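Local coordinates for protein neuraminidase (Bacteroides thetaiotaomicron, PDB 5MUL) that is a beta-propeller glycoside hydrolase, probably a rhamnosidase acting on glucuronate-linked rhamnose, and binds beta-D-glucuronic acid, at residues 335-340 / 389-394. Residues are numbered along the deposited sequence; the frame is centred on the assembly and turned at random. Where two conformers were deposited one is given.
Sequences RIVVED and ELWKKQ. With BDP (beta-D-glucopyranuronic acid), chain B.
Val337 lies against one face of the Trp391 indole, its CB 3.5 Å from the centroid of the five-membered ring and only 5° off the normal, a CH-pi contact. CG1 rests near the pyrrole carbons, while CG2 reaches over the six-membered ring, so the branched valine fits the flat ring closely. At the edge, in the ring plane, sits the carbonyl O of Val338. Trp391 NE1 donates to Val338 O over 3.0 Å with an N-H...O angle of 160°, although the donor stands above the carbonyl plane. Glu339 CB borders the same edge near CZ2, while its carboxylate turns to Arg395 in a salt bridge. Trp391 CG lies anti to the backbone N (chi1 -178°), which carries the indole on from the helix to the strand. With an alanine here, the Val338 carbonyl would probably lose this donor and a gap would open beside Val337.

Strand 335-339 begins one four-stranded antiparallel sheet of the propeller, and the short helix runs almost parallel to it. Lys392 leaves the helix away from the strand. Glu389 OE1, a carboxylate acceptor, takes the sugar O3 hydroxyl at 2.7 Å; the extended, cationic Lys392 donates through NZ to O2 at 2.8 Å and pairs with Glu389 OE2. Tryptophan suits its place by offering Val337 an apolar face and Val338 an N-H, which probably helps fix the helix carrying both sugar-binding residues.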
ATOM      1  N   ARG A 335       4.853  -4.010   5.700  1.00 13.05           N
ATOM      2  CA  ARG A 335       5.292  -2.934   4.800  1.00 13.39           C
ATOM      3  C   ARG A 335       6.801  -3.032   4.622  1.00 12.71           C
ATOM      4  O   ARG A 335       7.500  -3.480   5.541  1.00 14.49           O
ATOM      5  CB  ARG A 335       4.941  -1.515   5.328  1.00 15.99           C
ATOM      6  CG  ARG A 335       3.470  -1.189   5.430  1.00 18.31           C
ATOM      7  CD  ARG A 335       2.910  -0.908   4.058  1.00 20.75           C
ATOM      8  NE  ARG A 335       3.128   0.477   3.687  1.00 23.68           N
ATOM      9  CZ  ARG A 335       2.288   1.185   2.934  1.00 25.20           C
ATOM     10  NH1 ARG A 335       1.183   0.631   2.436  1.00 28.59           N
ATOM     11  NH2 ARG A 335       2.549   2.465   2.685  1.00 23.62           N
ATOM     12  N   ILE A 336       7.310  -2.597   3.489  1.00 12.91           N
ATOM     13  CA  ILE A 336       8.762  -2.645   3.223  1.00 13.19           C
ATOM     14  C   ILE A 336       9.240  -1.384   2.565  1.00 13.18           C
ATOM     15  O   ILE A 336       8.539  -0.776   1.752  1.00 13.27           O
ATOM     16  CB  ILE A 336       9.194  -3.836   2.345  1.00 14.36           C
ATOM     17  CG1 ILE A 336       8.261  -4.018   1.144  1.00 14.81           C
ATOM     18  CG2 ILE A 336       9.326  -5.111   3.177  1.00 15.00           C
ATOM     19  CD1 ILE A 336       8.854  -4.916   0.081  1.00 16.28           C
ATOM     20  N   VAL A 337      10.457  -0.986   2.922  1.00 12.34           N
ATOM     21  CA  VAL A 337      11.223  -0.030   2.141  1.00 12.62           C
ATOM     22  C   VAL A 337      12.586  -0.674   1.857  1.00 13.28           C
ATOM     23  O   VAL A 337      13.058  -1.516   2.636  1.00 13.32           O
ATOM     24  CB  VAL A 337      11.393   1.378   2.809  1.00 12.84           C
ATOM     25  CG1 VAL A 337      10.051   2.066   2.878  1.00 13.34           C
ATOM     26  CG2 VAL A 337      12.065   1.298   4.164  1.00 13.61           C
ATOM     27  N   VAL A 338      13.162  -0.317   0.727  0.50 13.91           N
ATOM     28  CA  VAL A 338      14.379  -0.966   0.277  0.50 15.79           C
ATOM     29  C   VAL A 338      15.362   0.067  -0.244  0.50 16.75           C
ATOM     30  O   VAL A 338      14.984   1.119  -0.755  0.50 17.51           O
ATOM     31  CB  VAL A 338      14.076  -2.020  -0.803  0.50 16.25           C
ATOM     32  CG1 VAL A 338      12.965  -2.961  -0.358  0.50 16.87           C
ATOM     33  CG2 VAL A 338      13.701  -1.341  -2.098  0.50 17.17           C
ATOM     34  N   GLU A 339      16.644  -0.265  -0.097  1.00 18.55           N
ATOM     35  CA  GLU A 339      17.749   0.541  -0.603  1.00 21.48           C
ATOM     36  C   GLU A 339      18.717  -0.474  -1.203  1.00 21.80           C
ATOM     37  O   GLU A 339      19.436  -1.118  -0.448  1.00 21.12           O
ATOM     38  CB  GLU A 339      18.376   1.297   0.566  1.00 25.24           C
ATOM     39  CG  GLU A 339      19.707   1.994   0.316  1.00 30.62           C
ATOM     40  CD  GLU A 339      19.576   3.124  -0.654  1.00 34.15           C
ATOM     41  OE1 GLU A 339      19.462   2.841  -1.857  1.00 43.07           O
ATOM     42  OE2 GLU A 339      19.579   4.299  -0.221  1.00 37.85           O
ATOM     43  N   ASP A 340      18.649  -0.661  -2.515  1.00 23.17           N
ATOM     44  CA  ASP A 340      19.580  -1.538  -3.259  1.00 26.07           C
ATOM     45  C   ASP A 340      19.856  -2.888  -2.577  1.00 27.65           C
ATOM     46  O   ASP A 340      21.005  -3.243  -2.316  1.00 30.29           O
ATOM     47  CB  ASP A 340      20.907  -0.816  -3.511  1.00 27.46           C
ATOM     48  N   GLU A 389       6.582   8.456  -0.407  1.00 13.25           N
ATOM     49  CA  GLU A 389       7.331   9.448  -1.116  1.00 15.05           C
ATOM     50  C   GLU A 389       8.530   9.942  -0.325  1.00 14.63           C
ATOM     51  O   GLU A 389       9.586  10.218  -0.891  1.00 15.68           O
ATOM     52  CB  GLU A 389       6.409  10.580  -1.557  1.00 16.34           C
ATOM     53  CG  GLU A 389       5.298  10.075  -2.473  1.00 17.99           C
ATOM     54  CD  GLU A 389       5.880   9.317  -3.656  1.00 19.52           C
ATOM     55  OE1 GLU A 389       6.594   9.964  -4.423  1.00 20.57           O
ATOM     56  OE2 GLU A 389       5.623   8.085  -3.778  1.00 19.37           O
ATOM     57  N   LEU A 390       8.361  10.066   0.995  1.00 13.69           N
ATOM     58  CA  LEU A 390       9.474  10.469   1.826  1.00 13.70           C
ATOM     59  C   LEU A 390      10.637   9.482   1.700  1.00 13.46           C
ATOM     60  O   LEU A 390      11.809   9.905   1.640  1.00 13.83           O
ATOM     61  CB  LEU A 390       9.030  10.632   3.270  1.00 13.58           C
ATOM     62  CG  LEU A 390      10.137  11.152   4.197  1.00 14.16           C
ATOM     63  CD1 LEU A 390      10.606  12.563   3.857  1.00 14.87           C
ATOM     64  CD2 LEU A 390       9.652  11.060   5.626  1.00 14.78           C
ATOM     65  N   TRP A 391      10.361   8.176   1.652  1.00 13.36           N
ATOM     66  CA  TRP A 391      11.423   7.191   1.462  1.00 13.63           C
ATOM     67  C   TRP A 391      12.080   7.338   0.103  1.00 13.96           C
ATOM     68  O   TRP A 391      13.316   7.401  -0.014  1.00 14.39           O
ATOM     69  CB  TRP A 391      10.908   5.752   1.602  1.00 13.66           C
ATOM     70  CG  TRP A 391      12.035   4.780   1.443  1.00 13.79           C
ATOM     71  CD1 TRP A 391      12.335   4.048   0.330  1.00 13.77           C
ATOM     72  CD2 TRP A 391      13.080   4.527   2.390  1.00 13.96           C
ATOM     73  NE1 TRP A 391      13.475   3.311   0.560  1.00 14.15           N
ATOM     74  CE2 TRP A 391      13.971   3.619   1.792  1.00 14.48           C
ATOM     75  CE3 TRP A 391      13.357   5.002   3.688  1.00 15.26           C
ATOM     76  CZ2 TRP A 391      15.064   3.116   2.472  1.00 15.32           C
ATOM     77  CZ3 TRP A 391      14.441   4.502   4.365  1.00 16.28           C
ATOM     78  CH2 TRP A 391      15.301   3.594   3.747  1.00 15.93           C
ATOM     79  N   LYS A 392      11.277   7.485  -0.941  1.00 14.67           N
ATOM     80  CA  LYS A 392      11.885   7.618  -2.277  1.00 16.50           C
ATOM     81  C   LYS A 392      12.757   8.855  -2.414  1.00 17.97           C
ATOM     82  O   LYS A 392      13.802   8.808  -3.061  1.00 19.00           O
ATOM     83  CB  LYS A 392      10.824   7.745  -3.330  1.00 16.53           C
ATOM     84  CG  LYS A 392      10.017   6.510  -3.537  1.00 17.45           C
ATOM     85  CD  LYS A 392       8.898   6.926  -4.471  1.00 20.03           C
ATOM     86  CE  LYS A 392       7.894   5.867  -4.657  1.00 20.62           C
ATOM     87  NZ  LYS A 392       6.875   6.378  -5.644  1.00 19.95           N
ATOM     88  N   LYS A 393      12.299   9.976  -1.860  1.00 18.43           N
ATOM     89  CA  LYS A 393      12.970  11.268  -2.061  1.00 20.77           C
ATOM     90  C   LYS A 393      14.089  11.512  -1.083  1.00 21.18           C
ATOM     91  O   LYS A 393      15.084  12.140  -1.469  1.00 22.32           O
ATOM     92  CB  LYS A 393      11.973  12.435  -1.993  1.00 24.31           C
ATOM     93  CG  LYS A 393      10.946  12.470  -3.111  1.00 27.62           C
ATOM     94  CD  LYS A 393      11.556  12.560  -4.506  1.00 32.58           C
ATOM     95  CE  LYS A 393      10.467  12.752  -5.565  1.00 35.51           C
ATOM     96  NZ  LYS A 393      11.042  13.186  -6.868  1.00 38.57           N
ATOM     97  N   GLN A 394      13.956  11.060   0.166  1.00 18.79           N
ATOM     98  CA  GLN A 394      14.911  11.416   1.239  1.00 19.19           C
ATOM     99  C   GLN A 394      15.489  10.232   2.006  1.00 19.45           C
ATOM    100  O   GLN A 394      16.314  10.400   2.911  1.00 20.15           O
ATOM    101  CB  GLN A 394      14.234  12.387   2.218  1.00 19.77           C
ATOM    102  CG  GLN A 394      13.677  13.653   1.570  1.00 22.70           C
ATOM    103  CD  GLN A 394      13.332  14.774   2.535  1.00 25.34           C
ATOM    104  OE1 GLN A 394      13.946  14.919   3.583  1.00 27.26           O
ATOM    105  NE2 GLN A 394      12.335  15.570   2.174  1.00 25.66           N
TER
HETATM  106  C1  BDP B 501       7.415   8.960  -9.984  1.00 21.89           C
HETATM  107  C2  BDP B 501       8.105   8.681  -8.658  1.00 21.58           C
HETATM  108  C3  BDP B 501       7.667   9.750  -7.657  1.00 21.53           C
HETATM  109  C4  BDP B 501       7.855  11.155  -8.249  1.00 21.65           C
HETATM  110  C5  BDP B 501       7.127  11.287  -9.569  1.00 21.50           C
HETATM  111  C6  BDP B 501       7.286  12.656 -10.171  1.00 23.94           C
HETATM  112  O2  BDP B 501       7.752   7.389  -8.133  1.00 19.51           O
HETATM  113  O3  BDP B 501       8.388   9.582  -6.441  1.00 21.71           O
HETATM  114  O4  BDP B 501       7.342  12.117  -7.331  1.00 24.17           O
HETATM  115  O5  BDP B 501       7.690  10.308 -10.435  1.00 20.88           O
HETATM  116  O6A BDP B 501       8.367  12.936 -10.735  1.00 26.22           O
HETATM  117  O1  BDP B 501       7.921   8.047 -10.959  1.00 23.45           O
HETATM  118  O6B BDP B 501       6.337  13.463 -10.087  1.00 23.22           O